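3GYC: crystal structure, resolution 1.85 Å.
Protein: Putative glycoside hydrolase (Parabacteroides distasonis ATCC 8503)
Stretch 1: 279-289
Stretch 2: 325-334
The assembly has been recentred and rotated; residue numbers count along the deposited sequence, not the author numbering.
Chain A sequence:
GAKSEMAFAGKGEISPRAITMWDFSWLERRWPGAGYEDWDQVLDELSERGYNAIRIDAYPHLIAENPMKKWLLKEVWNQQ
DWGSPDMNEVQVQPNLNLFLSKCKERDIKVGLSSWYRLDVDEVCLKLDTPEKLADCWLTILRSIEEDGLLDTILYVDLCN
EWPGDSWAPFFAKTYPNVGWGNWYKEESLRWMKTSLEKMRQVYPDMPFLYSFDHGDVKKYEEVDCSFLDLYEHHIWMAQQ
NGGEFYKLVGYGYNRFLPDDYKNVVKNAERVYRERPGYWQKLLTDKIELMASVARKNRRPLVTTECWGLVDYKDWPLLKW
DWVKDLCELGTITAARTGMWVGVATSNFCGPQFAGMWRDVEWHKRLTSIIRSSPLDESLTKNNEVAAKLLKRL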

# COMPACT_ATOMS: atom_id res chain seq x y z
N TRP A 279 16.72 -8.01 15.36
CA TRP A 279 15.88 -7.65 14.20
C TRP A 279 14.57 -7.08 14.66
O TRP A 279 14.11 -6.08 14.13
CB TRP A 279 15.66 -8.84 13.29
CG TRP A 279 16.97 -9.37 12.72
CD1 TRP A 279 17.53 -10.61 12.94
CD2 TRP A 279 17.89 -8.65 11.90
NE1 TRP A 279 18.71 -10.71 12.26
CE2 TRP A 279 18.95 -9.53 11.61
CE3 TRP A 279 17.90 -7.37 11.36
CZ2 TRP A 279 20.03 -9.15 10.83
CZ3 TRP A 279 18.98 -7.00 10.57
CH2 TRP A 279 20.03 -7.88 10.32
N GLN A 280 13.99 -7.74 15.66
CA GLN A 280 12.73 -7.31 16.24
C GLN A 280 12.85 -5.90 16.81
O GLN A 280 11.93 -5.11 16.64
CB GLN A 280 12.23 -8.30 17.28
CG GLN A 280 11.80 -9.64 16.68
CD GLN A 280 11.58 -10.70 17.75
OE1 GLN A 280 11.26 -10.37 18.87
NE2 GLN A 280 11.74 -11.97 17.39
N LYS A 281 13.99 -5.57 17.42
CA LYS A 281 14.17 -4.23 18.00
C LYS A 281 14.28 -3.16 16.91
O LYS A 281 13.73 -2.08 17.06
CB LYS A 281 15.35 -4.16 19.00
N LEU A 282 14.99 -3.45 15.82
CA LEU A 282 15.04 -2.51 14.68
C LEU A 282 13.63 -2.18 14.18
O LEU A 282 13.28 -1.01 13.97
CB LEU A 282 15.87 -3.09 13.52
CG LEU A 282 17.37 -3.26 13.75
CD1 LEU A 282 18.07 -3.86 12.50
CD2 LEU A 282 17.97 -1.92 14.14
N LEU A 283 12.81 -3.21 14.02
CA LEU A 283 11.41 -3.04 13.57
C LEU A 283 10.57 -2.17 14.53
O LEU A 283 10.03 -1.12 14.12
CB LEU A 283 10.73 -4.40 13.41
CG LEU A 283 9.26 -4.38 12.95
CD1 LEU A 283 9.12 -3.53 11.71
CD2 LEU A 283 8.84 -5.84 12.75
N THR A 284 10.48 -2.59 15.80
CA THR A 284 9.65 -1.90 16.79
C THR A 284 10.14 -0.46 17.07
O THR A 284 9.35 0.42 17.36
CB THR A 284 9.49 -2.73 18.07
OG1 THR A 284 10.78 -2.97 18.66
CG2 THR A 284 8.79 -4.05 17.75
N ASP A 285 11.44 -0.22 16.95
CA ASP A 285 11.99 1.12 17.12
C ASP A 285 11.53 2.07 16.03
O ASP A 285 11.20 3.23 16.28
CB ASP A 285 13.52 1.08 17.22
CG ASP A 285 14.00 0.67 18.60
OD1 ASP A 285 13.15 0.53 19.52
OD2 ASP A 285 15.23 0.51 18.78
N LYS A 286 11.48 1.58 14.80
CA LYS A 286 10.97 2.38 13.69
C LYS A 286 9.46 2.67 13.84
O LYS A 286 9.01 3.80 13.59
CB LYS A 286 11.22 1.65 12.36
CG LYS A 286 10.73 2.40 11.13
CD LYS A 286 11.17 3.84 11.04
CE LYS A 286 12.65 3.99 10.97
NZ LYS A 286 13.21 3.30 9.75
N ILE A 287 8.70 1.65 14.22
CA ILE A 287 7.26 1.80 14.41
C ILE A 287 6.95 2.84 15.48
O ILE A 287 6.06 3.65 15.32
CB ILE A 287 6.59 0.46 14.79
CG1 ILE A 287 6.65 -0.54 13.61
CG2 ILE A 287 5.15 0.67 15.19
CD1 ILE A 287 6.30 -1.95 14.01
N GLU A 288 7.66 2.78 16.59
CA GLU A 288 7.46 3.74 17.69
C GLU A 288 7.85 5.14 17.23
O GLU A 288 7.14 6.11 17.52
CB GLU A 288 8.26 3.34 18.91
CG GLU A 288 7.88 1.99 19.56
CD GLU A 288 6.45 1.94 20.16
OE1 GLU A 288 5.75 2.99 20.27
OE2 GLU A 288 6.03 0.82 20.55
N LEU A 289 8.97 5.25 16.52
CA LEU A 289 9.44 6.53 15.97
C LEU A 289 8.38 7.13 15.03
O LEU A 289 8.02 8.32 15.14
CB LEU A 289 10.79 6.37 15.26
CG LEU A 289 11.41 7.63 14.63
CD1 LEU A 289 11.63 8.79 15.63
CD2 LEU A 289 12.70 7.26 13.93
N ASP A 325 5.92 -14.36 12.44
CA ASP A 325 6.32 -13.87 13.74
C ASP A 325 6.63 -12.37 13.70
O ASP A 325 6.21 -11.62 14.59
CB ASP A 325 7.55 -14.64 14.24
CG ASP A 325 7.22 -16.06 14.75
OD1 ASP A 325 6.03 -16.38 14.93
OD2 ASP A 325 8.16 -16.84 15.02
N LEU A 326 7.39 -11.95 12.69
CA LEU A 326 7.75 -10.54 12.53
C LEU A 326 6.51 -9.72 12.18
O LEU A 326 6.37 -8.57 12.63
CB LEU A 326 8.86 -10.36 11.47
CG LEU A 326 10.30 -10.74 11.85
CD1 LEU A 326 11.20 -10.91 10.61
CD2 LEU A 326 10.86 -9.70 12.84
N CYS A 327 5.60 -10.31 11.39
CA CYS A 327 4.37 -9.59 11.04
C CYS A 327 3.45 -9.41 12.23
O CYS A 327 2.89 -8.35 12.42
CB CYS A 327 3.65 -10.29 9.92
SG CYS A 327 4.59 -9.98 8.37
N GLU A 328 3.35 -10.44 13.06
CA GLU A 328 2.52 -10.38 14.24
C GLU A 328 3.07 -9.28 15.17
O GLU A 328 2.30 -8.43 15.67
CB GLU A 328 2.52 -11.75 14.93
CG GLU A 328 1.68 -11.83 16.19
CD GLU A 328 1.69 -13.20 16.83
OE1 GLU A 328 1.90 -14.21 16.12
OE2 GLU A 328 1.47 -13.28 18.05
N LEU A 329 4.38 -9.30 15.39
CA LEU A 329 5.01 -8.31 16.25
C LEU A 329 4.76 -6.90 15.74
O LEU A 329 4.33 -6.01 16.51
CB LEU A 329 6.51 -8.58 16.39
CG LEU A 329 7.28 -7.55 17.19
CD1 LEU A 329 6.81 -7.54 18.64
CD2 LEU A 329 8.78 -7.82 17.13
N GLY A 330 5.00 -6.69 14.45
CA GLY A 330 4.80 -5.40 13.81
C GLY A 330 3.38 -4.91 14.01
O GLY A 330 3.16 -3.76 14.44
N THR A 331 2.42 -5.80 13.72
CA THR A 331 1.00 -5.46 13.81
C THR A 331 0.58 -5.00 15.20
O THR A 331 0.03 -3.92 15.35
CB THR A 331 0.11 -6.64 13.40
OG1 THR A 331 0.45 -7.07 12.08
CG2 THR A 331 -1.35 -6.23 13.43
N ILE A 332 0.88 -5.84 16.20
CA ILE A 332 0.55 -5.58 17.59
C ILE A 332 1.23 -4.30 18.11
O ILE A 332 0.62 -3.53 18.85
CB ILE A 332 0.87 -6.83 18.48
CG1 ILE A 332 -0.13 -7.97 18.15
CG2 ILE A 332 0.77 -6.49 19.95
CD1 ILE A 332 0.27 -9.33 18.78
N THR A 333 2.48 -4.07 17.70
CA THR A 333 3.24 -2.87 18.11
C THR A 333 2.61 -1.60 17.55
O THR A 333 2.38 -0.61 18.29
CB THR A 333 4.74 -2.95 17.64
OG1 THR A 333 5.35 -4.16 18.12
CG2 THR A 333 5.54 -1.75 18.14
N ALA A 334 2.28 -1.64 16.25
CA ALA A 334 1.65 -0.49 15.59
C ALA A 334 0.27 -0.20 16.20
O ALA A 334 -0.05 0.95 16.55
CB ALA A 334 1.52 -0.71 14.12
O HOH W 1 3.61 -0.17 20.66

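No direct hydrogen bond joins these two helices; the polar link between them runs through one water. Water 1 donates to Glu-288 OE2 at 2.6 Å and to Thr-333 O at 2.7 Å. The Glu-288 side chain starts sideways, but its m, m rotamer brings the carboxylate nearer the second helix. Glu-288 OE2 also lies 3.6 Å from Thr-333 CG2.

The helices run in nearly the same direction, at 25°, with axes 9.8 Å apart at closest approach. The contact buries 458 Å², both sides summed, and is mostly packing.

Thr-284 and the buried Thr-333 both point toward the partner helix. Each hydroxyl is satisfied within its own helix. Thr-284 OG1 donates to Gln-280 O at 3.2 Å, and Thr-333 OG1 donates to Leu-329 O at 2.7 Å. Thr-333 thus has a polar atom in the contact that needs no partner across it; Thr-284 offers its methyl. Thr-284 CG2 rests 3.5 Å from Thr-333 OG1 and 3.8 Å from Leu-329 CD2.

Gly-330 leaves backbone open to the first helix. Leu-283 CD2 reaches to 4.2 Å from Gly-330 CA, and Ile-287 CD1 to 3.6 Å from Gly-330 O. An ideal CB on Gly-330 would lie 3.8 Å from Leu-283 CD2, a normal contact distance.

Ile-287 is buried and points toward the second helix. Ile-287 CG2 packs 3.8 Å from Thr-333 CG2 and 4.0 Å from Ala-334 CB. The small alanine accompanies a close backbone approach, with Ile-287 CA 6.2 Å from Ala-334 CA.

At the other end the buried Leu-283 and Leu-326 pack: Leu-283 CD2 lies 3.7 Å from Leu-326 O and 4.4 Å from Leu-326 CD2. Gln-280 contributes its aliphatic part: Gln-280 CB lies 3.5 Å from Leu-329 CD2, and Gln-280 CG 4.0 Å from Leu-326 CD2. Its amide NE2 is hydrogen-bonded elsewhere in the structure.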